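Local coordinates for 70 kDa protein (PDB 4B2N) that cleaves rubber by a processive oxygenase reaction and carries two covalently bound c-type hemes, at residues Arg99-Leu102 and Glu103-Phe107; Ser256-Pro259 and Ala260-Met264; Met436-Glu439 and Arg440-Arg443; Asp601-Ala604 and Ala605-Asn609. All coordinates share one frame; numbering follows the deposited sequence.

Contact 1. Residues Arg99-Leu102 and Glu103-Phe107; sequences RVNL and EERQF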
loop_
_atom_site.group_PDB
_atom_site.type_symbol
_atom_site.label_atom_id
_atom_site.label_comp_id
_atom_site.label_asym_id
_atom_site.label_seq_id
_atom_site.Cartn_x
_atom_site.Cartn_y
_atom_site.Cartn_z
ATOM N N ARG A 99 15.495 5.080 5.280
ATOM C CA ARG A 99 15.711 3.688 4.976
ATOM C C ARG A 99 16.117 2.982 6.268
ATOM O O ARG A 99 15.629 1.906 6.568
ATOM C CB ARG A 99 16.830 3.514 3.952
ATOM C CG ARG A 99 17.089 2.018 3.683
ATOM C CD ARG A 99 18.316 1.798 2.842
ATOM N NE ARG A 99 19.480 2.576 3.317
ATOM C CZ ARG A 99 20.250 2.318 4.368
ATOM N NH1 ARG A 99 20.123 1.256 5.152
ATOM N NH2 ARG A 99 21.257 3.108 4.601
ATOM N N VAL A 100 16.982 3.622 7.046
ATOM C CA VAL A 100 17.378 3.047 8.368
ATOM C C VAL A 100 16.143 2.852 9.271
ATOM O O VAL A 100 15.985 1.800 9.925
ATOM C CB VAL A 100 18.400 3.997 9.037
ATOM C CG1 VAL A 100 18.705 3.502 10.455
ATOM C CG2 VAL A 100 19.738 4.024 8.246
ATOM N N ASN A 101 15.259 3.876 9.331
ATOM C CA ASN A 101 13.935 3.702 10.020
ATOM C C ASN A 101 13.167 2.471 9.565
ATOM O O ASN A 101 12.670 1.743 10.413
ATOM C CB ASN A 101 13.059 4.929 9.834
ATOM C CG ASN A 101 13.599 6.129 10.597
ATOM O OD1 ASN A 101 14.478 5.991 11.469
ATOM N ND2 ASN A 101 13.073 7.341 10.268
ATOM N N LEU A 102 13.129 2.200 8.269
ATOM C CA LEU A 102 12.342 1.048 7.772
ATOM C C LEU A 102 12.985 -0.291 8.222
ATOM O O LEU A 102 12.286 -1.302 8.408
ATOM C CB LEU A 102 12.091 1.126 6.250
ATOM C CG LEU A 102 11.189 2.248 5.781
ATOM C CD1 LEU A 102 11.071 2.352 4.246
ATOM C CD2 LEU A 102 9.838 2.054 6.445
ATOM N N GLU A 103 14.323 -0.272 8.344
ATOM C CA GLU A 103 15.066 -1.486 8.597
ATOM C C GLU A 103 15.098 -1.774 10.105
ATOM O O GLU A 103 15.084 -2.960 10.515
ATOM C CB GLU A 103 16.501 -1.351 8.068
ATOM C CG GLU A 103 16.621 -1.556 6.546
ATOM C CD GLU A 103 18.041 -1.384 6.076
ATOM O OE1 GLU A 103 18.973 -1.501 6.945
ATOM O OE2 GLU A 103 18.226 -1.118 4.842
ATOM N N GLU A 104 15.183 -0.722 10.928
ATOM C CA GLU A 104 15.424 -0.938 12.337
ATOM C C GLU A 104 14.486 -0.372 13.366
ATOM O O GLU A 104 14.714 -0.569 14.596
ATOM C CB GLU A 104 16.838 -0.635 12.815
ATOM C CG GLU A 104 17.657 0.409 12.164
ATOM C CD GLU A 104 19.030 0.545 12.850
ATOM O OE1 GLU A 104 19.149 1.181 13.927
ATOM O OE2 GLU A 104 19.973 0.039 12.249
ATOM N N ARG A 105 13.454 0.340 12.935
ATOM C CA ARG A 105 12.584 0.944 13.982
ATOM C C ARG A 105 11.320 0.124 14.137
ATOM O O ARG A 105 10.656 -0.183 13.149
ATOM C CB ARG A 105 12.275 2.421 13.594
ATOM C CG ARG A 105 13.482 3.285 13.914
ATOM C CD ARG A 105 13.460 3.648 15.415
ATOM N NE ARG A 105 12.426 4.663 15.695
ATOM C CZ ARG A 105 11.409 4.541 16.539
ATOM N NH1 ARG A 105 11.230 3.415 17.230
ATOM N NH2 ARG A 105 10.546 5.550 16.723
ATOM N N GLN A 106 10.955 -0.209 15.372
ATOM C CA GLN A 106 9.664 -0.872 15.589
ATOM C C GLN A 106 8.524 0.166 15.703
ATOM O O GLN A 106 8.262 0.732 16.761
ATOM C CB GLN A 106 9.682 -1.759 16.816
ATOM C CG GLN A 106 8.421 -2.659 16.837
ATOM C CD GLN A 106 8.683 -3.938 17.570
ATOM O OE1 GLN A 106 8.544 -5.058 17.016
ATOM N NE2 GLN A 106 9.107 -3.797 18.799
ATOM N N PHE A 107 7.877 0.423 14.597
ATOM C CA PHE A 107 6.759 1.345 14.521
ATOM C C PHE A 107 5.458 0.582 14.750
ATOM O O PHE A 107 4.652 0.956 15.616
ATOM C CB PHE A 107 6.708 1.924 13.103
ATOM C CG PHE A 107 7.838 2.870 12.819
ATOM C CD1 PHE A 107 8.050 4.004 13.647
ATOM C CD2 PHE A 107 8.700 2.632 11.759
ATOM C CE1 PHE A 107 9.126 4.877 13.436
ATOM C CE2 PHE A 107 9.765 3.532 11.506
ATOM C CZ PHE A 107 9.969 4.633 12.366
HETATM O O HOH W 1 10.519 -0.416 10.420
#
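Arg99 and Glu103 meet one turn apart near the C-terminal end of helix 88-104, and their charges pair. Arg99 NH1 donates to Glu103 OE2 at 3.1 Å, nearly straight at 166°. The oxygen lies close to the guanidinium plane, but the nitrogen comes from above the carboxylate plane. Arg99 CG stands opposite the backbone N (chi1 178°), and the bend at chi3 carries the guanidinium over to Glu103.

The backbone bonds are those of a helix in its final turns. Glu104 N reaches Val100 O at 2.8 Å, and Arg105 N reaches Asn101 O at 3.0 Å. Arg105 then leaves helical geometry. A water lies within hydrogen-bonding distance of Leu102 O (2.8 Å) and Arg105 O (2.7 Å), linking the helix end to the chain that follows.

The apolar contacts are lighter. Val100 CG1 lies beside Glu104 CG at 3.7 Å. Asn101 CB sits at the edge of the Phe107 ring, 3.9 Å from CE2. Arg105 CB rests over a face of that ring.

Glu104 is paired with Lys177, and Arg105 with Glu335 and Asp179. Leu102 packs on Cys191, which is covalently linked to a heme c. The charged groups thus form pairs within and beyond the helix, while Leu102 and Phe107 turn apolar surface to the heme side.

Contact 2. Residues Ser256-Pro259 and Ala260-Met264; sequences SLLP and ALFDM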
loop_
_atom_site.group_PDB
_atom_site.type_symbol
_atom_site.label_atom_id
_atom_site.label_comp_id
_atom_site.label_asym_id
_atom_site.label_seq_id
_atom_site.Cartn_x
_atom_site.Cartn_y
_atom_site.Cartn_z
ATOM N N SER A 256 -10.619 3.484 9.071
ATOM C CA SER A 256 -11.977 3.450 9.630
ATOM C C SER A 256 -11.931 3.187 11.069
ATOM O O SER A 256 -12.810 3.643 11.788
ATOM C CB SER A 256 -12.854 2.305 9.034
ATOM O OG SER A 256 -12.952 2.460 7.624
ATOM N N LEU A 257 -10.950 2.412 11.517
ATOM C CA LEU A 257 -10.853 2.092 12.974
ATOM C C LEU A 257 -10.334 3.226 13.869
ATOM O O LEU A 257 -10.728 3.339 15.030
ATOM C CB LEU A 257 -9.993 0.819 13.240
ATOM C CG LEU A 257 -9.742 0.493 14.713
ATOM C CD1 LEU A 257 -11.078 -0.009 15.271
ATOM C CD2 LEU A 257 -8.673 -0.543 15.034
ATOM N N LEU A 258 -9.316 3.948 13.384
ATOM C CA LEU A 258 -8.710 5.108 14.067
ATOM C C LEU A 258 -9.659 5.923 14.997
ATOM O O LEU A 258 -9.353 6.085 16.213
ATOM C CB LEU A 258 -8.001 6.037 13.008
ATOM C CG LEU A 258 -6.766 5.439 12.296
ATOM C CD1 LEU A 258 -6.246 6.416 11.289
ATOM C CD2 LEU A 258 -5.663 5.101 13.315
ATOM N N PRO A 259 -10.782 6.442 14.477
ATOM C CA PRO A 259 -11.537 7.316 15.416
ATOM C C PRO A 259 -12.250 6.601 16.541
ATOM O O PRO A 259 -12.658 7.269 17.503
ATOM C CB PRO A 259 -12.543 8.024 14.518
ATOM C CG PRO A 259 -12.659 7.168 13.292
ATOM C CD PRO A 259 -11.287 6.585 13.096
ATOM N N ALA A 260 -12.374 5.272 16.435
ATOM C CA ALA A 260 -12.922 4.465 17.528
ATOM C C ALA A 260 -12.022 4.431 18.737
ATOM O O ALA A 260 -12.523 4.403 19.818
ATOM C CB ALA A 260 -13.167 3.023 17.079
ATOM N N LEU A 261 -10.694 4.416 18.547
ATOM C CA LEU A 261 -9.759 4.130 19.626
ATOM C C LEU A 261 -9.088 5.416 20.071
ATOM O O LEU A 261 -8.838 5.584 21.261
ATOM C CB LEU A 261 -8.676 3.181 19.124
ATOM C CG LEU A 261 -8.824 1.650 19.348
ATOM C CD1 LEU A 261 -10.262 1.171 19.280
ATOM C CD2 LEU A 261 -7.941 0.887 18.326
ATOM N N PHE A 262 -8.876 6.349 19.121
ATOM C CA PHE A 262 -7.914 7.457 19.357
ATOM C C PHE A 262 -8.602 8.769 19.215
ATOM O O PHE A 262 -9.390 8.942 18.324
ATOM C CB PHE A 262 -6.743 7.450 18.346
ATOM C CG PHE A 262 -5.922 6.173 18.418
ATOM C CD1 PHE A 262 -5.094 5.958 19.479
ATOM C CD2 PHE A 262 -6.074 5.178 17.450
ATOM C CE1 PHE A 262 -4.364 4.776 19.585
ATOM C CE2 PHE A 262 -5.393 3.952 17.550
ATOM C CZ PHE A 262 -4.501 3.769 18.606
ATOM N N ASP A 263 -8.273 9.678 20.093
ATOM C CA ASP A 263 -8.731 11.046 19.991
ATOM C C ASP A 263 -8.163 11.593 18.666
ATOM O O ASP A 263 -6.966 11.466 18.353
ATOM C CB ASP A 263 -8.178 11.797 21.223
ATOM C CG ASP A 263 -8.580 13.268 21.246
ATOM O OD1 ASP A 263 -8.268 13.981 20.271
ATOM O OD2 ASP A 263 -9.201 13.752 22.241
ATOM N N MET A 264 -9.024 12.143 17.846
ATOM C CA MET A 264 -8.633 12.517 16.520
ATOM C C MET A 264 -7.908 13.856 16.440
ATOM O O MET A 264 -7.503 14.236 15.368
ATOM C CB MET A 264 -9.903 12.603 15.693
ATOM C CG MET A 264 -10.515 11.194 15.599
ATOM S SD MET A 264 -9.659 10.134 14.403
ATOM C CE MET A 264 -10.169 10.958 12.863
#
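Leu257 and Leu261 touch one turn apart on helix 253-261. Leu257 CD2 and Leu261 CD2 are 3.7 Å apart, and the two side chains cross at a slant. Leu257 CG points away from the backbone N (chi1 175°), which sends its methyls forward along the helix. The other methyl, CD1, lies 4.1 Å from Ala260 CB, so the branched end touches both Ala260 and Leu261.

On another flank the sulfur of Met264 fills the hollow beside the proline ring. Met264 SD is 3.5 Å from Pro259 CA and 3.6 Å from Pro259 CB. Bends at chi2 and chi3 fold the methionine back onto the ring. Leu258 CD2 makes a lighter touch on Phe262 CD2 at 4.2 Å.

Pro259 has no N-H for the turn before, and the helix kinks there. Leu258 O accepts twice, from Phe262 N at 3.0 Å and from Leu261 N at 3.2 Å.

The leucine flank faces helix 599-607: Leu257 packs on Trp600 and Ala604, and Leu261 on Val603 and Tyr607. Leu258 and Met264 both pack on Trp450, and Arg474 of helix 467-481 donates to Pro259 O.

Contact 3. Residues Met436-Glu439 and Arg440-Arg443; sequences MADE and RQRR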
loop_
_atom_site.group_PDB
_atom_site.type_symbol
_atom_site.label_atom_id
_atom_site.label_comp_id
_atom_site.label_asym_id
_atom_site.label_seq_id
_atom_site.Cartn_x
_atom_site.Cartn_y
_atom_site.Cartn_z
ATOM N N MET A 436 -14.233 5.747 2.640
ATOM C CA MET A 436 -14.580 6.935 3.430
ATOM C C MET A 436 -15.686 7.715 2.696
ATOM O O MET A 436 -15.684 8.941 2.673
ATOM C CB MET A 436 -13.329 7.768 3.650
ATOM C CG MET A 436 -12.405 7.175 4.721
ATOM S SD MET A 436 -12.741 7.769 6.365
ATOM C CE MET A 436 -12.056 9.435 6.371
ATOM N N ALA A 437 -16.594 6.969 2.064
ATOM C CA ALA A 437 -17.686 7.566 1.350
ATOM C C ALA A 437 -18.607 8.453 2.239
ATOM O O ALA A 437 -19.156 9.450 1.742
ATOM C CB ALA A 437 -18.511 6.480 0.618
ATOM N N ASP A 438 -18.747 8.112 3.506
ATOM C CA ASP A 438 -19.650 8.816 4.450
ATOM C C ASP A 438 -19.057 10.157 4.926
ATOM O O ASP A 438 -17.945 10.175 5.522
ATOM C CB ASP A 438 -19.882 7.906 5.660
ATOM C CG ASP A 438 -21.041 8.339 6.520
ATOM O OD1 ASP A 438 -21.143 9.510 6.962
ATOM O OD2 ASP A 438 -21.861 7.443 6.812
ATOM N N GLU A 439 -19.809 11.253 4.724
ATOM C CA GLU A 439 -19.393 12.595 5.126
ATOM C C GLU A 439 -18.980 12.624 6.583
ATOM O O GLU A 439 -18.070 13.386 6.963
ATOM C CB GLU A 439 -20.525 13.612 4.857
ATOM C CG GLU A 439 -20.270 15.048 5.322
ATOM C CD GLU A 439 -19.286 15.806 4.410
ATOM O OE1 GLU A 439 -18.854 15.246 3.375
ATOM O OE2 GLU A 439 -18.906 16.968 4.712
ATOM N N ARG A 440 -19.652 11.812 7.413
ATOM C CA ARG A 440 -19.383 11.825 8.871
ATOM C C ARG A 440 -17.952 11.404 9.146
ATOM O O ARG A 440 -17.283 11.968 9.996
ATOM C CB ARG A 440 -20.316 10.877 9.635
ATOM C CG ARG A 440 -21.760 11.402 9.710
ATOM C CD ARG A 440 -22.690 10.355 10.275
ATOM N NE ARG A 440 -22.752 9.156 9.448
ATOM C CZ ARG A 440 -23.432 8.049 9.770
ATOM N NH1 ARG A 440 -24.096 7.971 10.933
ATOM N NH2 ARG A 440 -23.389 7.004 8.967
ATOM N N GLN A 441 -17.526 10.357 8.448
ATOM C CA GLN A 441 -16.172 9.866 8.565
ATOM C C GLN A 441 -15.115 10.893 8.088
ATOM O O GLN A 441 -14.073 11.129 8.769
ATOM C CB GLN A 441 -16.072 8.577 7.762
ATOM C CG GLN A 441 -16.853 7.389 8.366
ATOM C CD GLN A 441 -16.725 6.191 7.439
ATOM O OE1 GLN A 441 -17.139 6.265 6.281
ATOM N NE2 GLN A 441 -16.080 5.131 7.895
ATOM N N ARG A 442 -15.348 11.480 6.918
ATOM C CA ARG A 442 -14.424 12.466 6.379
ATOM C C ARG A 442 -14.352 13.686 7.287
ATOM O O ARG A 442 -13.287 14.244 7.499
ATOM C CB ARG A 442 -14.771 12.828 4.919
ATOM C CG ARG A 442 -14.498 11.664 3.986
ATOM C CD ARG A 442 -14.682 12.022 2.517
ATOM N NE ARG A 442 -15.906 12.780 2.292
ATOM C CZ ARG A 442 -17.085 12.239 2.050
ATOM N NH1 ARG A 442 -17.217 10.937 2.009
ATOM N NH2 ARG A 442 -18.144 13.006 1.872
ATOM N N ARG A 443 -15.477 14.065 7.880
ATOM C CA ARG A 443 -15.445 15.244 8.733
ATOM C C ARG A 443 -14.638 14.990 10.025
ATOM O O ARG A 443 -13.995 15.941 10.489
ATOM C CB ARG A 443 -16.838 15.707 9.116
ATOM C CG ARG A 443 -17.504 16.506 8.020
ATOM C CD ARG A 443 -18.869 17.010 8.524
ATOM N NE ARG A 443 -19.463 17.786 7.434
ATOM C CZ ARG A 443 -20.138 18.936 7.591
ATOM N NH1 ARG A 443 -20.322 19.478 8.803
ATOM N NH2 ARG A 443 -20.580 19.603 6.492
#
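Asp438 caps the N-terminus of helix 439-446, and Arg440 closes on it from the first turn. As the N-cap residue, Asp438 accepts from Arg440 N at OD1, 2.8 Å away, using its anti lone pair. Its CG lies opposite the backbone N (chi1 -165°), which turns the carboxylate toward the start of the helix. Arg440 then grips the same carboxylate side-on. Arg440 NE meets Asp438 OD1 at 3.0 Å and Arg440 NH2 meets Asp438 OD2 at 2.7 Å, both on the syn side and both somewhat out of the carboxylate plane. OD1 thus takes two donors. The helix start and the arginine would probably both favour the charged form of Asp438.

The tight part is the inner side. Met436 is folded by bends at chi2 and chi3. Its SD lies 3.7 Å from Gln441 CB, and its CE is 3.6 Å from Gln441 O. Met436 also packs on Ile255 and Gln441 on Ser256, so this side packs against helix 253-261. Arg442 turns its guanidinium back to the carbonyl oxygens of Met436 and Ala437. It has two conformers and one bond modelled very short, so its exact grip is doubtful.

The loose side holds Ala437 and Glu439, both exposed. Glu439 reaches out between Arg442 and Arg443 in a salt-bridge network, and its link to Arg442 is weak and, given the two conformers, doubtful. Arg443 is also held by a cation-pi contact with Tyr480. Arg443 NE donates to Glu439 OE2 at 2.9 Å and 170°, on the anti lone pair.

Contact 4. Residues Asp601-Ala604 and Ala605-Asn609; sequences DNVA and AQYLN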
loop_
_atom_site.group_PDB
_atom_site.type_symbol
_atom_site.label_atom_id
_atom_site.label_comp_id
_atom_site.label_asym_id
_atom_site.label_seq_id
_atom_site.Cartn_x
_atom_site.Cartn_y
_atom_site.Cartn_z
ATOM N N ASP A 601 -12.569 -4.835 13.445
ATOM C CA ASP A 601 -13.916 -4.889 14.050
ATOM C C ASP A 601 -13.924 -5.369 15.491
ATOM O O ASP A 601 -14.619 -4.796 16.328
ATOM C CB ASP A 601 -14.879 -5.736 13.250
ATOM C CG ASP A 601 -15.185 -5.119 11.894
ATOM O OD1 ASP A 601 -14.901 -3.931 11.657
ATOM O OD2 ASP A 601 -15.733 -5.842 11.067
ATOM N N ASN A 602 -13.178 -6.420 15.781
ATOM C CA ASN A 602 -13.205 -6.993 17.111
ATOM C C ASN A 602 -12.393 -6.192 18.066
ATOM O O ASN A 602 -12.751 -6.087 19.240
ATOM C CB ASN A 602 -12.815 -8.493 17.080
ATOM C CG ASN A 602 -13.872 -9.288 16.305
ATOM O OD1 ASN A 602 -13.749 -9.556 15.102
ATOM N ND2 ASN A 602 -14.976 -9.530 16.961
ATOM N N VAL A 603 -11.314 -5.586 17.572
ATOM C CA VAL A 603 -10.532 -4.646 18.431
ATOM C C VAL A 603 -11.410 -3.466 18.905
ATOM O O VAL A 603 -11.432 -3.090 20.082
ATOM C CB VAL A 603 -9.257 -4.167 17.657
ATOM C CG1 VAL A 603 -8.566 -3.008 18.399
ATOM C CG2 VAL A 603 -8.289 -5.336 17.551
ATOM N N ALA A 604 -12.064 -2.836 17.960
ATOM C CA ALA A 604 -13.076 -1.805 18.235
ATOM C C ALA A 604 -14.137 -2.267 19.237
ATOM O O ALA A 604 -14.355 -1.564 20.245
ATOM C CB ALA A 604 -13.736 -1.385 16.931
ATOM N N ALA A 605 -14.739 -3.443 18.992
ATOM C CA ALA A 605 -15.792 -3.988 19.884
ATOM C C ALA A 605 -15.203 -4.106 21.254
ATOM O O ALA A 605 -15.760 -3.633 22.264
ATOM C CB ALA A 605 -16.238 -5.350 19.387
ATOM N N GLN A 606 -14.018 -4.685 21.324
ATOM C CA GLN A 606 -13.474 -4.924 22.666
ATOM C C GLN A 606 -13.112 -3.621 23.386
ATOM O O GLN A 606 -13.396 -3.493 24.589
ATOM C CB GLN A 606 -12.251 -5.887 22.629
ATOM C CG GLN A 606 -11.698 -6.163 24.025
ATOM C CD GLN A 606 -10.467 -7.041 23.966
ATOM O OE1 GLN A 606 -9.664 -6.914 23.038
ATOM N NE2 GLN A 606 -10.350 -7.993 24.914
ATOM N N TYR A 607 -12.448 -2.678 22.710
ATOM C CA TYR A 607 -12.181 -1.388 23.360
ATOM C C TYR A 607 -13.451 -0.602 23.693
ATOM O O TYR A 607 -13.404 0.317 24.485
ATOM C CB TYR A 607 -11.309 -0.482 22.478
ATOM C CG TYR A 607 -9.841 -0.795 22.682
ATOM C CD1 TYR A 607 -9.222 -1.805 21.946
ATOM C CD2 TYR A 607 -9.108 -0.144 23.642
ATOM C CE1 TYR A 607 -7.865 -2.129 22.133
ATOM C CE2 TYR A 607 -7.773 -0.431 23.830
ATOM C CZ TYR A 607 -7.140 -1.412 23.076
ATOM O OH TYR A 607 -5.804 -1.710 23.350
ATOM N N LEU A 608 -14.551 -0.909 23.041
ATOM C CA LEU A 608 -15.791 -0.165 23.278
ATOM C C LEU A 608 -16.706 -0.984 24.222
ATOM O O LEU A 608 -17.893 -0.685 24.400
ATOM C CB LEU A 608 -16.449 0.187 21.922
ATOM C CG LEU A 608 -15.700 1.285 21.155
ATOM C CD1 LEU A 608 -16.327 1.373 19.770
ATOM C CD2 LEU A 608 -15.596 2.664 21.841
ATOM N N ASN A 609 -16.144 -2.044 24.842
ATOM C CA ASN A 609 -16.896 -2.875 25.800
ATOM C C ASN A 609 -18.109 -3.543 25.217
ATOM O O ASN A 609 -19.093 -3.728 25.946
ATOM C CB ASN A 609 -17.401 -2.028 26.975
ATOM C CG ASN A 609 -16.256 -1.377 27.731
ATOM O OD1 ASN A 609 -15.319 -2.053 28.097
ATOM N ND2 ASN A 609 -16.308 -0.059 27.913
#
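The C-terminal turns of helix 599-607 bring Val603 alongside Tyr607. The two side chains point the same way, with Val603 CG1 3.8 Å from Tyr607 CD1. The tyrosine ring also presents its edge to a backbone oxygen: Val603 O lies in the ring plane, 3.2 Å from CD1. Val603 CG1 is placed beside its own carbonyl carbon and opposite the backbone N (chi1 170°), so that methyl leans along the helix to the ring.

Regular backbone bonds join the turns. Ala605 N donates to Asp601 O at 3.0 Å, and Gln606 N to Asn602 O at 2.8 Å. Tyr607 N donates to Val603 O at 2.8 Å, almost straight at 175°. The next bond is weak: Leu608 N meets Ala604 O at 2.9 Å.

The helix ends in a Schellman motif. Asn609 is its C-prime residue, with a positive phi of 60°. Asn609 N donates to Gln606 O at 3.1 Å, and Leu610 N reaches back to Ala605 O. Leu608 is the first residue to leave helical geometry, and its CB sits 3.2 Å from Ala604 O.

One flank of this helix packs on helix 253-261. Tyr607 also touches Ile322. Gln606 extends from the helix, and its OE1 accepts from Leu237 N.

Overall arrangement
The four contacts follow one another along the chain, each closing before the next opens. Contacts 2, 3 and 4 form a group around helix 253-261. The centres of contacts 2 and 4 are about 11 Å apart, and helices 253-261 and 599-607 pack together there. Contact 3 lies about 13 Å from contact 2, centre to centre, and touches it between Ser256 and Gln441. Contacts 3 and 4 do not touch. Contact 1, on helix 88-104, stands apart, with centres about 25 to 32 Å from the others. It borders a heme c, whereas contact 4 lies away from the annotated sites. Contacts 2, 3 and 4 thus join segments distant in sequence, while contact 1 lies separately by a heme.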